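Local structure of binary enterotoxin of Clostridium perfringens component a (Clostridium perfringens, 5WTZ) at residues Ile257-Leu262 against Val337-Ile341; Arg244-Asn248 against Glu276-Ser280; Ile282-Lys287 against Leu386-Gly390; Ile291-Thr297 against Arg361-Gly367. The protein is the enzymatic component of a binary enterotoxin and binds NAD+, from which it probably transfers ADP-ribose to host actin. All coordinates share one frame; numbering follows the deposited sequence.

Interaction 1: Ile257-Leu262 against Val337-Ile341; sequences INKYLL and VKTFI. With NAD (nicotinamide-adenine-dinucleotide), chain B.
Asn258 and Thr339 meet where helix 240-263 passes the loop after strand 334-337, and both reach NAD. The Asn258 side chain lies beside its own backbone N (chi1 -77°), which sends its amide across to the loop. There Asn258 OD1 takes a weak, bent bond from Phe340 N (3.1 Å), and Asn258 ND2 turns to the adenosine-side phosphate, giving NAD O1A a nearly straight bond of 3.0 Å. ND2 also bonds to the hydroxyl of Tyr249. Thr339 is rotated so that its two branches part: the methyl CG2 packs on the helix, 3.3 Å from Asn258 O, while OG1 accepts a bond of 2.9 Å from the adenine amine N6A of NAD. Leu262 brings CD1 to 3.3 Å from N1A of the adenine. The Phe340 ring meets the helix in two ways: Ile257 CG2 lies at its edge, in the ring plane, and Leu261 CD1 approaches obliquely, 3.5 Å from Phe340 CD2. Lys338, bent at its third torsion, ends with NZ weakly bonded to Leu262 O. The carboxamide thus binds a phosphate oxygen, the hydroxyl takes the adenine amine and the Leu262 methyls pack on the adenine, so helix and loop both line the nucleotide pocket.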
# COMPACT_ATOMS: atom_id res chain seq x y z
N ILE A 257 22.43 -18.73 -5.69
CA ILE A 257 22.86 -17.39 -6.11
C ILE A 257 22.63 -16.38 -5.00
O ILE A 257 23.54 -15.64 -4.64
CB ILE A 257 22.12 -16.96 -7.40
CG1 ILE A 257 22.69 -17.71 -8.61
CG2 ILE A 257 22.24 -15.43 -7.62
CD1 ILE A 257 21.83 -17.58 -9.85
N ASN A 258 21.42 -16.37 -4.44
CA ASN A 258 21.13 -15.39 -3.39
C ASN A 258 21.88 -15.75 -2.10
O ASN A 258 22.32 -14.86 -1.39
CB ASN A 258 19.61 -15.26 -3.18
CG ASN A 258 18.94 -14.41 -4.28
OD1 ASN A 258 19.59 -13.57 -4.92
ND2 ASN A 258 17.65 -14.62 -4.48
N LYS A 259 22.08 -17.04 -1.83
CA LYS A 259 22.94 -17.45 -0.71
C LYS A 259 24.36 -16.89 -0.82
O LYS A 259 24.93 -16.41 0.16
CB LYS A 259 23.01 -18.97 -0.60
CG LYS A 259 21.95 -19.63 0.27
CD LYS A 259 22.16 -21.15 0.27
CE LYS A 259 21.12 -21.91 1.09
NZ LYS A 259 21.57 -23.32 1.30
N TYR A 260 24.93 -16.97 -2.01
CA TYR A 260 26.28 -16.47 -2.23
C TYR A 260 26.34 -14.95 -2.09
O TYR A 260 27.27 -14.41 -1.49
CB TYR A 260 26.77 -16.87 -3.61
CG TYR A 260 28.16 -16.35 -3.89
CD1 TYR A 260 29.26 -16.98 -3.34
CD2 TYR A 260 28.35 -15.21 -4.66
CE1 TYR A 260 30.54 -16.51 -3.58
CE2 TYR A 260 29.62 -14.73 -4.90
CZ TYR A 260 30.71 -15.38 -4.36
OH TYR A 260 31.98 -14.91 -4.59
N LEU A 261 25.36 -14.27 -2.66
CA LEU A 261 25.30 -12.81 -2.56
C LEU A 261 25.15 -12.37 -1.11
O LEU A 261 25.69 -11.34 -0.71
CB LEU A 261 24.14 -12.26 -3.40
CG LEU A 261 24.36 -12.10 -4.91
CD1 LEU A 261 23.09 -11.68 -5.61
CD2 LEU A 261 25.48 -11.11 -5.21
N LEU A 262 24.43 -13.15 -0.31
CA LEU A 262 24.15 -12.74 1.06
C LEU A 262 25.39 -12.84 1.95
O LEU A 262 25.68 -11.91 2.71
CB LEU A 262 23.00 -13.55 1.64
CG LEU A 262 22.60 -13.18 3.07
CD1 LEU A 262 22.04 -11.74 3.16
CD2 LEU A 262 21.60 -14.19 3.60
N VAL A 337 20.01 -4.45 0.77
CA VAL A 337 19.60 -5.75 0.25
C VAL A 337 20.67 -6.28 -0.72
O VAL A 337 20.78 -5.83 -1.86
CB VAL A 337 18.24 -5.66 -0.46
CG1 VAL A 337 17.82 -7.06 -1.00
CG2 VAL A 337 17.17 -5.13 0.49
N LYS A 338 21.47 -7.23 -0.25
CA LYS A 338 22.59 -7.74 -1.03
C LYS A 338 22.14 -8.68 -2.15
O LYS A 338 22.85 -8.87 -3.14
CB LYS A 338 23.59 -8.46 -0.12
CG LYS A 338 24.13 -7.58 1.03
CD LYS A 338 25.11 -8.35 1.91
CE LYS A 338 26.44 -8.53 1.21
NZ LYS A 338 27.47 -9.17 2.08
N THR A 339 20.95 -9.24 -2.00
CA THR A 339 20.44 -10.28 -2.89
C THR A 339 19.69 -9.70 -4.08
O THR A 339 19.31 -8.52 -4.05
CB THR A 339 19.49 -11.23 -2.12
OG1 THR A 339 18.63 -10.43 -1.29
CG2 THR A 339 20.27 -12.22 -1.24
N PHE A 340 19.50 -10.49 -5.14
CA PHE A 340 18.49 -10.17 -6.13
C PHE A 340 17.16 -10.30 -5.40
O PHE A 340 17.00 -11.16 -4.53
CB PHE A 340 18.49 -11.11 -7.35
CG PHE A 340 19.75 -11.04 -8.19
CD1 PHE A 340 19.99 -9.95 -9.02
CD2 PHE A 340 20.67 -12.07 -8.15
CE1 PHE A 340 21.13 -9.89 -9.79
CE2 PHE A 340 21.82 -12.02 -8.93
CZ PHE A 340 22.06 -10.91 -9.75
N ILE A 341 16.19 -9.47 -5.78
CA ILE A 341 14.88 -9.51 -5.15
C ILE A 341 13.79 -10.05 -6.10
O ILE A 341 13.41 -9.38 -7.07
CB ILE A 341 14.43 -8.12 -4.64
CG1 ILE A 341 15.59 -7.39 -3.99
CG2 ILE A 341 13.21 -8.29 -3.70
CD1 ILE A 341 15.22 -5.97 -3.51
PA NAD B . 15.03 -16.16 -2.13
O1A NAD B . 16.37 -16.62 -2.65
O2A NAD B . 14.67 -14.70 -2.14
O5B NAD B . 14.83 -16.66 -0.61
C5B NAD B . 15.28 -17.94 -0.14
C4B NAD B . 15.52 -17.86 1.36
O4B NAD B . 16.57 -16.91 1.59
C3B NAD B . 14.29 -17.38 2.11
O3B NAD B . 14.21 -18.09 3.36
C2B NAD B . 14.58 -15.90 2.34
O2B NAD B . 13.95 -15.40 3.53
C1B NAD B . 16.10 -15.86 2.43
N9A NAD B . 16.58 -14.56 1.92
C8A NAD B . 16.35 -14.04 0.70
N7A NAD B . 16.94 -12.81 0.59
C5A NAD B . 17.52 -12.55 1.77
C6A NAD B . 18.31 -11.44 2.34
N6A NAD B . 18.58 -10.34 1.60
N1A NAD B . 18.73 -11.55 3.63
C2A NAD B . 18.47 -12.64 4.37
N3A NAD B . 17.77 -13.70 3.90
C4A NAD B . 17.28 -13.69 2.64
O3 NAD B . 13.92 -16.95 -2.97
PN NAD B . 12.36 -17.15 -2.67
O1N NAD B . 11.69 -15.80 -2.76
O2N NAD B . 12.22 -18.01 -1.43
O5D NAD B . 11.97 -18.06 -3.94
C5D NAD B . 12.26 -17.65 -5.27
C4D NAD B . 11.46 -18.51 -6.24
O4D NAD B . 10.09 -18.13 -6.20
C3D NAD B . 11.91 -18.25 -7.66
O3D NAD B . 11.55 -19.40 -8.45
C2D NAD B . 11.06 -17.07 -8.08
O2D NAD B . 10.85 -17.04 -9.49
C1D NAD B . 9.76 -17.27 -7.29
N1N NAD B . 9.18 -16.02 -6.77
C2N NAD B . 9.06 -15.81 -5.44
C3N NAD B . 8.50 -14.62 -4.96
C7N NAD B . 8.35 -14.36 -3.48
O7N NAD B . 9.09 -14.88 -2.65
N7N NAD B . 7.35 -13.56 -3.14
C4N NAD B . 8.05 -13.65 -5.84
C5N NAD B . 8.18 -13.89 -7.19
C6N NAD B . 8.75 -15.09 -7.63

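Interaction 2: Arg244-Asn248 against Glu276-Ser280; sequences RDINN and EEKIS
A surface salt-bridge network of Arg244, Asp245 and Glu277 joins helices 240-263 and 272-286, whose short segments here cross nearly at right angles (-103°) with their axes 9.5 Å apart. The Arg244 side chain, bent at its third torsion, brings the guanidinium back over its neighbour Asp245 and grips OD1 side-on. Arg244 NE reaches Asp245 OD1 at 2.9 Å, and Arg244 NH2 reaches the same oxygen at 3.2 Å from the same face of the carboxylate. The edge of the guanidinium also takes Glu277: Arg244 NH2 bonds to Glu277 OE2 at 3.2 Å, in the guanidinium plane but from well above the carboxylate plane, the two groups being turned 78° apart. Asp245 OD2 and Glu277 OE2 are 4.6 Å from each other, and the arginine between them probably offsets their repulsion. OD2 of Asp245 is also bonded by Asn281 ND2, a second tie to helix 272-286. Beside these charges the backbone CA of Lys278 is 3.4 Å from Asp245 OD2, and its chain runs on past Asn248, CD 3.8 Å from Asn248 OD1, crossing both side chains roughly perpendicularly. The result is a steep helix-helix crossing bridged by a salt-bridge network, within the ADP-ribosyltransferase domain that binds NAD.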
# COMPACT_ATOMS: atom_id res chain seq x y z
N ARG A 244 19.91 -17.46 -20.40
CA ARG A 244 20.20 -18.73 -19.75
C ARG A 244 20.26 -18.57 -18.24
O ARG A 244 19.64 -19.34 -17.50
CB ARG A 244 21.52 -19.31 -20.26
CG ARG A 244 21.89 -20.65 -19.65
CD ARG A 244 23.36 -20.94 -19.87
NE ARG A 244 24.19 -20.00 -19.11
CZ ARG A 244 25.43 -19.66 -19.43
NH1 ARG A 244 26.00 -20.18 -20.52
NH2 ARG A 244 26.09 -18.80 -18.67
N ASP A 245 21.00 -17.57 -17.78
CA ASP A 245 21.20 -17.41 -16.34
C ASP A 245 19.99 -16.83 -15.60
O ASP A 245 19.80 -17.14 -14.43
CB ASP A 245 22.46 -16.57 -16.10
CG ASP A 245 23.72 -17.33 -16.46
OD1 ASP A 245 23.59 -18.54 -16.71
OD2 ASP A 245 24.83 -16.75 -16.48
N ILE A 246 19.17 -16.02 -16.27
CA ILE A 246 17.87 -15.60 -15.73
C ILE A 246 16.98 -16.82 -15.55
O ILE A 246 16.39 -17.02 -14.49
CB ILE A 246 17.17 -14.57 -16.66
CG1 ILE A 246 17.81 -13.19 -16.51
CG2 ILE A 246 15.68 -14.49 -16.34
CD1 ILE A 246 17.44 -12.47 -15.21
N ASN A 247 16.88 -17.64 -16.59
CA ASN A 247 16.11 -18.89 -16.54
C ASN A 247 16.63 -19.85 -15.48
O ASN A 247 15.84 -20.46 -14.74
CB ASN A 247 16.09 -19.57 -17.91
CG ASN A 247 15.02 -19.01 -18.83
OD1 ASN A 247 13.95 -18.60 -18.39
ND2 ASN A 247 15.30 -19.00 -20.13
N ASN A 248 17.96 -19.98 -15.38
CA ASN A 248 18.56 -20.78 -14.31
C ASN A 248 18.15 -20.26 -12.92
O ASN A 248 17.75 -21.04 -12.06
CB ASN A 248 20.09 -20.78 -14.44
CG ASN A 248 20.78 -21.51 -13.30
OD1 ASN A 248 20.96 -20.97 -12.20
ND2 ASN A 248 21.18 -22.76 -13.55
N GLU A 276 29.82 -16.12 -9.76
CA GLU A 276 30.03 -14.74 -10.19
C GLU A 276 29.54 -14.50 -11.63
O GLU A 276 28.94 -13.47 -11.91
CB GLU A 276 31.51 -14.35 -10.08
CG GLU A 276 32.10 -14.41 -8.68
CD GLU A 276 31.57 -13.34 -7.73
OE1 GLU A 276 30.64 -12.59 -8.11
OE2 GLU A 276 32.10 -13.25 -6.60
N GLU A 277 29.82 -15.45 -12.52
CA GLU A 277 29.41 -15.32 -13.92
C GLU A 277 27.90 -15.21 -14.02
O GLU A 277 27.36 -14.39 -14.76
CB GLU A 277 29.90 -16.51 -14.77
CG GLU A 277 29.61 -16.32 -16.28
CD GLU A 277 29.34 -17.64 -17.02
OE1 GLU A 277 29.49 -18.72 -16.42
OE2 GLU A 277 28.98 -17.58 -18.22
N LYS A 278 27.21 -16.07 -13.27
CA LYS A 278 25.76 -16.05 -13.28
C LYS A 278 25.24 -14.73 -12.73
O LYS A 278 24.32 -14.12 -13.30
CB LYS A 278 25.20 -17.21 -12.46
CG LYS A 278 25.55 -18.58 -13.03
CD LYS A 278 24.39 -19.55 -12.88
CE LYS A 278 24.89 -20.99 -12.99
NZ LYS A 278 25.56 -21.42 -11.73
N ILE A 279 25.82 -14.28 -11.62
CA ILE A 279 25.40 -13.03 -10.99
C ILE A 279 25.65 -11.86 -11.95
O ILE A 279 24.80 -10.98 -12.09
CB ILE A 279 26.12 -12.81 -9.65
CG1 ILE A 279 25.56 -13.79 -8.60
CG2 ILE A 279 25.96 -11.37 -9.17
CD1 ILE A 279 26.47 -13.98 -7.40
N SER A 280 26.81 -11.89 -12.61
CA SER A 280 27.16 -10.91 -13.64
C SER A 280 26.11 -10.84 -14.75
O SER A 280 25.64 -9.75 -15.10
CB SER A 280 28.52 -11.24 -14.25
OG SER A 280 29.57 -10.73 -13.45

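Interaction 3: Ile282-Lys287 against Leu386-Gly390; sequences ISSALK and LIDHG
Asp388 offers both carboxylate oxygens to helix 272-286 and its end. Asp388 OD1 accepts from Ser283 OG at 2.7 Å and Asp388 OD2 from Lys287 NZ at 2.8 Å, the second pair being a salt bridge, and each oxygen uses its syn lone pair, so the two donors come in on the inner side of the carboxylate. Asp388 OD1 takes a further, weak bond from His389 N, 3.0 Å away in the same loop. Two torsions bring the donors together: Ser283 carries OG directly opposite its backbone N (chi1 -180°), which places OG at the Asp388 carboxylate, and Lys287, extended until its last torsion, turns NZ in to the syn side of OD2. His389 stands next to this pair, its ring edge turned to Ser283, with NE2 3.3 Å from Ser283 OG. The loop leaves strand 384-387, the middle strand of the three-stranded antiparallel sheet that also holds 341-344 and 370-372, and Asp388 therefore ties the helix end to the turn after that strand. Next to the polar group the contact becomes apolar. Leu286 packs on the strand end with both methyls, CD2 lying 3.5 Å from Leu386 O and CD1 3.7 Å from Asp388 N. Ile282 CG2 meets Leu386 CD2 at 4.1 Å, the two chains crossing at about a right angle, while Phe340 packs against Ile282, Leu286 and Asp388.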
# COMPACT_ATOMS: atom_id res chain seq x y z
N ILE A 282 22.89 -12.09 -14.88
CA ILE A 282 21.58 -11.66 -14.39
C ILE A 282 21.59 -10.14 -14.13
O ILE A 282 20.68 -9.44 -14.54
CB ILE A 282 21.16 -12.43 -13.10
CG1 ILE A 282 21.10 -13.93 -13.38
CG2 ILE A 282 19.82 -11.89 -12.54
CD1 ILE A 282 21.21 -14.80 -12.13
N SER A 283 22.63 -9.63 -13.46
CA SER A 283 22.65 -8.21 -13.09
C SER A 283 22.74 -7.32 -14.33
O SER A 283 22.05 -6.31 -14.42
CB SER A 283 23.81 -7.91 -12.12
OG SER A 283 23.86 -6.55 -11.72
N SER A 284 23.58 -7.69 -15.30
CA SER A 284 23.66 -6.91 -16.55
C SER A 284 22.29 -6.95 -17.27
O SER A 284 21.84 -5.94 -17.80
CB SER A 284 24.78 -7.42 -17.47
OG SER A 284 24.43 -8.64 -18.10
N ALA A 285 21.62 -8.09 -17.23
CA ALA A 285 20.29 -8.19 -17.84
C ALA A 285 19.30 -7.21 -17.20
O ALA A 285 18.49 -6.57 -17.89
CB ALA A 285 19.77 -9.61 -17.71
N LEU A 286 19.36 -7.10 -15.88
CA LEU A 286 18.37 -6.32 -15.15
C LEU A 286 18.61 -4.80 -15.30
O LEU A 286 17.78 -4.00 -14.89
CB LEU A 286 18.38 -6.72 -13.68
CG LEU A 286 17.97 -8.16 -13.41
CD1 LEU A 286 18.09 -8.55 -11.94
CD2 LEU A 286 16.54 -8.40 -13.90
N LYS A 287 19.71 -4.42 -15.93
CA LYS A 287 20.02 -3.02 -16.18
C LYS A 287 19.58 -2.59 -17.58
O LYS A 287 19.75 -1.43 -17.97
CB LYS A 287 21.53 -2.74 -16.02
CG LYS A 287 22.06 -2.93 -14.61
CD LYS A 287 23.56 -2.71 -14.59
CE LYS A 287 24.08 -2.65 -13.16
NZ LYS A 287 24.06 -3.99 -12.53
N LEU A 386 11.88 -9.03 -11.19
CA LEU A 386 13.14 -9.35 -10.54
C LEU A 386 13.99 -8.09 -10.44
O LEU A 386 14.27 -7.43 -11.43
CB LEU A 386 13.88 -10.44 -11.32
CG LEU A 386 15.21 -10.97 -10.76
CD1 LEU A 386 14.96 -11.59 -9.39
CD2 LEU A 386 15.83 -12.00 -11.70
N ILE A 387 14.42 -7.76 -9.22
CA ILE A 387 15.14 -6.52 -8.96
C ILE A 387 16.63 -6.80 -8.80
O ILE A 387 16.99 -7.83 -8.20
CB ILE A 387 14.55 -5.82 -7.68
CG1 ILE A 387 13.06 -5.51 -7.91
CG2 ILE A 387 15.32 -4.56 -7.31
CD1 ILE A 387 12.30 -5.02 -6.66
N ASP A 388 17.48 -5.92 -9.34
CA ASP A 388 18.93 -6.06 -9.27
C ASP A 388 19.42 -6.10 -7.82
O ASP A 388 18.79 -5.56 -6.91
CB ASP A 388 19.61 -4.91 -10.05
CG ASP A 388 21.04 -5.25 -10.50
OD1 ASP A 388 21.47 -6.43 -10.41
OD2 ASP A 388 21.75 -4.32 -10.96
N HIS A 389 20.55 -6.76 -7.60
CA HIS A 389 21.12 -6.80 -6.26
C HIS A 389 21.65 -5.42 -5.84
O HIS A 389 21.97 -4.59 -6.69
CB HIS A 389 22.24 -7.84 -6.19
CG HIS A 389 23.43 -7.51 -7.03
ND1 HIS A 389 24.63 -7.10 -6.49
CD2 HIS A 389 23.61 -7.55 -8.37
CE1 HIS A 389 25.50 -6.89 -7.46
NE2 HIS A 389 24.91 -7.16 -8.61
N GLY A 390 21.72 -5.18 -4.54
CA GLY A 390 22.43 -4.02 -4.04
C GLY A 390 21.62 -2.76 -3.84
O GLY A 390 22.18 -1.69 -3.67

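Interaction 4: Ile291-Thr297 against Arg361-Gly367; sequences IPEDIIT and RLHLPNG
The imidazole of His363 receives Asp294 at its edge: Asp294 CB lies in the ring plane, and His363 NE2 gives Asp294 OD2 a bond of 2.8 Å. The carboxylate is turned 62° from the ring, and the donor meets OD2 from above the carboxylate plane, with OD2 tilted 18° from the ring plane. The methyl CD1 of Ile296 comes to the ring obliquely. The other carboxylate oxygen, Asp294 OD1, takes the backbone N-H of Asn366 at 2.8 Å, again from above its plane, and Asp294 thus holds both the strand histidine and the turn beyond it. In the turn Gly367 N reaches Ile291 O at 2.8 Å, nearly straight and in the carbonyl plane; the positive phi of Gly367 suits glycine. Beyond the turn the strands pair regularly. Ile295 with Leu364 and Thr297 with Leu362 are antiparallel hydrogen-bonded pairs, with Ile296 and His363 the non-hydrogen-bonded pair between them. Leu362 N to Thr297 O, at 2.7 Å, is the shortest of the four backbone bonds. On one face Leu364 lies alongside Ile295, Leu364 CB 3.8 Å from Ile295 CG2, and crosses Ile291, while Thr297 CG2 packs on Leu362 CD2; Thr297 OG1 is hydrogen-bonded to Thr343 OG1. On the other face Ile296 CG2 touches Arg361 CG, and the Arg361 guanidinium goes on to Asp138 and Asp417. The arrangement is an antiparallel strand pairing, 295-301 next to 358-364, in the five-stranded mixed sheet of the NAD-binding ADP-ribosyltransferase domain.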
# COMPACT_ATOMS: atom_id res chain seq x y z
N ILE A 291 12.63 0.12 -15.04
CA ILE A 291 11.19 0.24 -14.77
C ILE A 291 10.67 1.59 -15.30
O ILE A 291 11.15 2.64 -14.90
CB ILE A 291 10.91 0.10 -13.25
CG1 ILE A 291 11.30 -1.30 -12.77
CG2 ILE A 291 9.45 0.37 -12.92
CD1 ILE A 291 10.33 -2.40 -13.18
N PRO A 292 9.71 1.55 -16.25
CA PRO A 292 9.27 2.72 -17.03
C PRO A 292 8.31 3.68 -16.31
O PRO A 292 8.11 4.79 -16.81
CB PRO A 292 8.56 2.08 -18.22
CG PRO A 292 7.98 0.84 -17.65
CD PRO A 292 9.04 0.32 -16.69
N GLU A 293 7.72 3.25 -15.19
CA GLU A 293 6.82 4.07 -14.37
C GLU A 293 6.74 3.46 -12.99
O GLU A 293 6.90 2.23 -12.84
CB GLU A 293 5.43 4.15 -14.99
CG GLU A 293 4.72 2.79 -15.04
CD GLU A 293 3.44 2.84 -15.84
OE1 GLU A 293 2.63 3.76 -15.61
OE2 GLU A 293 3.24 1.96 -16.72
N ASP A 294 6.47 4.29 -11.98
CA ASP A 294 6.34 3.83 -10.60
C ASP A 294 5.31 2.72 -10.57
O ASP A 294 4.23 2.84 -11.16
CB ASP A 294 5.94 4.96 -9.65
CG ASP A 294 7.08 5.93 -9.34
OD1 ASP A 294 8.01 6.09 -10.17
OD2 ASP A 294 7.03 6.57 -8.27
N ILE A 295 5.66 1.63 -9.89
CA ILE A 295 4.77 0.48 -9.76
C ILE A 295 4.86 -0.06 -8.33
O ILE A 295 5.89 0.07 -7.66
CB ILE A 295 5.10 -0.62 -10.82
CG1 ILE A 295 3.99 -1.67 -10.89
CG2 ILE A 295 6.49 -1.24 -10.59
CD1 ILE A 295 4.08 -2.60 -12.13
N ILE A 296 3.75 -0.60 -7.84
CA ILE A 296 3.75 -1.35 -6.59
C ILE A 296 4.01 -2.84 -6.89
O ILE A 296 3.39 -3.41 -7.79
CB ILE A 296 2.40 -1.20 -5.84
CG1 ILE A 296 2.16 0.27 -5.44
CG2 ILE A 296 2.37 -2.15 -4.65
CD1 ILE A 296 3.36 0.91 -4.70
N THR A 297 4.94 -3.46 -6.17
CA THR A 297 5.14 -4.90 -6.31
C THR A 297 5.23 -5.55 -4.92
O THR A 297 5.35 -4.86 -3.92
CB THR A 297 6.39 -5.22 -7.16
OG1 THR A 297 6.36 -6.61 -7.54
CG2 THR A 297 7.71 -4.87 -6.41
N ARG A 361 5.18 -4.86 0.58
CA ARG A 361 4.44 -4.08 -0.42
C ARG A 361 5.34 -2.93 -0.83
O ARG A 361 5.40 -1.89 -0.16
CB ARG A 361 3.09 -3.59 0.13
CG ARG A 361 2.27 -2.79 -0.89
CD ARG A 361 0.77 -2.75 -0.56
NE ARG A 361 0.51 -2.05 0.70
CZ ARG A 361 -0.68 -1.95 1.28
NH1 ARG A 361 -1.75 -2.53 0.75
NH2 ARG A 361 -0.81 -1.30 2.43
N LEU A 362 6.04 -3.15 -1.94
CA LEU A 362 7.17 -2.32 -2.35
C LEU A 362 6.80 -1.29 -3.40
O LEU A 362 6.28 -1.63 -4.47
CB LEU A 362 8.30 -3.21 -2.88
CG LEU A 362 9.58 -2.49 -3.33
CD1 LEU A 362 10.34 -1.81 -2.14
CD2 LEU A 362 10.46 -3.47 -4.12
N HIS A 363 7.09 -0.03 -3.10
CA HIS A 363 7.01 1.05 -4.07
C HIS A 363 8.28 1.03 -4.90
O HIS A 363 9.35 1.41 -4.40
CB HIS A 363 6.83 2.41 -3.38
CG HIS A 363 6.71 3.57 -4.32
ND1 HIS A 363 6.87 4.87 -3.92
CD2 HIS A 363 6.46 3.61 -5.65
CE1 HIS A 363 6.72 5.68 -4.96
NE2 HIS A 363 6.47 4.94 -6.02
N LEU A 364 8.16 0.58 -6.15
CA LEU A 364 9.28 0.39 -7.06
C LEU A 364 9.35 1.56 -8.04
O LEU A 364 8.53 1.65 -8.96
CB LEU A 364 9.13 -0.94 -7.82
CG LEU A 364 10.24 -1.39 -8.77
CD1 LEU A 364 11.55 -1.48 -8.00
CD2 LEU A 364 9.91 -2.74 -9.40
N PRO A 365 10.32 2.46 -7.86
CA PRO A 365 10.30 3.70 -8.65
C PRO A 365 10.66 3.52 -10.12
O PRO A 365 11.44 2.63 -10.50
CB PRO A 365 11.35 4.58 -7.96
CG PRO A 365 11.57 3.97 -6.62
CD PRO A 365 11.35 2.50 -6.80
N ASN A 366 10.07 4.38 -10.94
CA ASN A 366 10.57 4.72 -12.27
C ASN A 366 12.10 4.77 -12.25
O ASN A 366 12.66 5.44 -11.40
CB ASN A 366 10.00 6.07 -12.70
CG ASN A 366 10.33 6.44 -14.12
OD1 ASN A 366 11.38 6.08 -14.66
ND2 ASN A 366 9.43 7.21 -14.75
N GLY A 367 12.75 4.04 -13.14
CA GLY A 367 14.21 4.10 -13.24
C GLY A 367 14.97 3.00 -12.53
O GLY A 367 16.19 2.88 -12.70

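Overall arrangement
All four interactions lie in the second ADP-ribosyltransferase unit of the chain. Interactions 1, 2 and 3 form a compact group, their centres 10 to 13 Å apart: interactions 1 and 2 share helix 240-263, and interactions 2 and 3 share helix 272-286. Interaction 1 continues into interaction 3 through backbone bonds of Ile341 with Ile387 and Val337 with Gly390. Interaction 4 is nested in the loop that interaction 3 closes, their centres 15 Å apart. Along the chain interaction 1 crosses the other three, whereas interaction 2 closes before interactions 3 and 4 open. The two helices thus pack on the end of the three-stranded sheet, whose Ile387 meets Leu362 and Leu364 of the five-stranded sheet, with NAD bound at interaction 1.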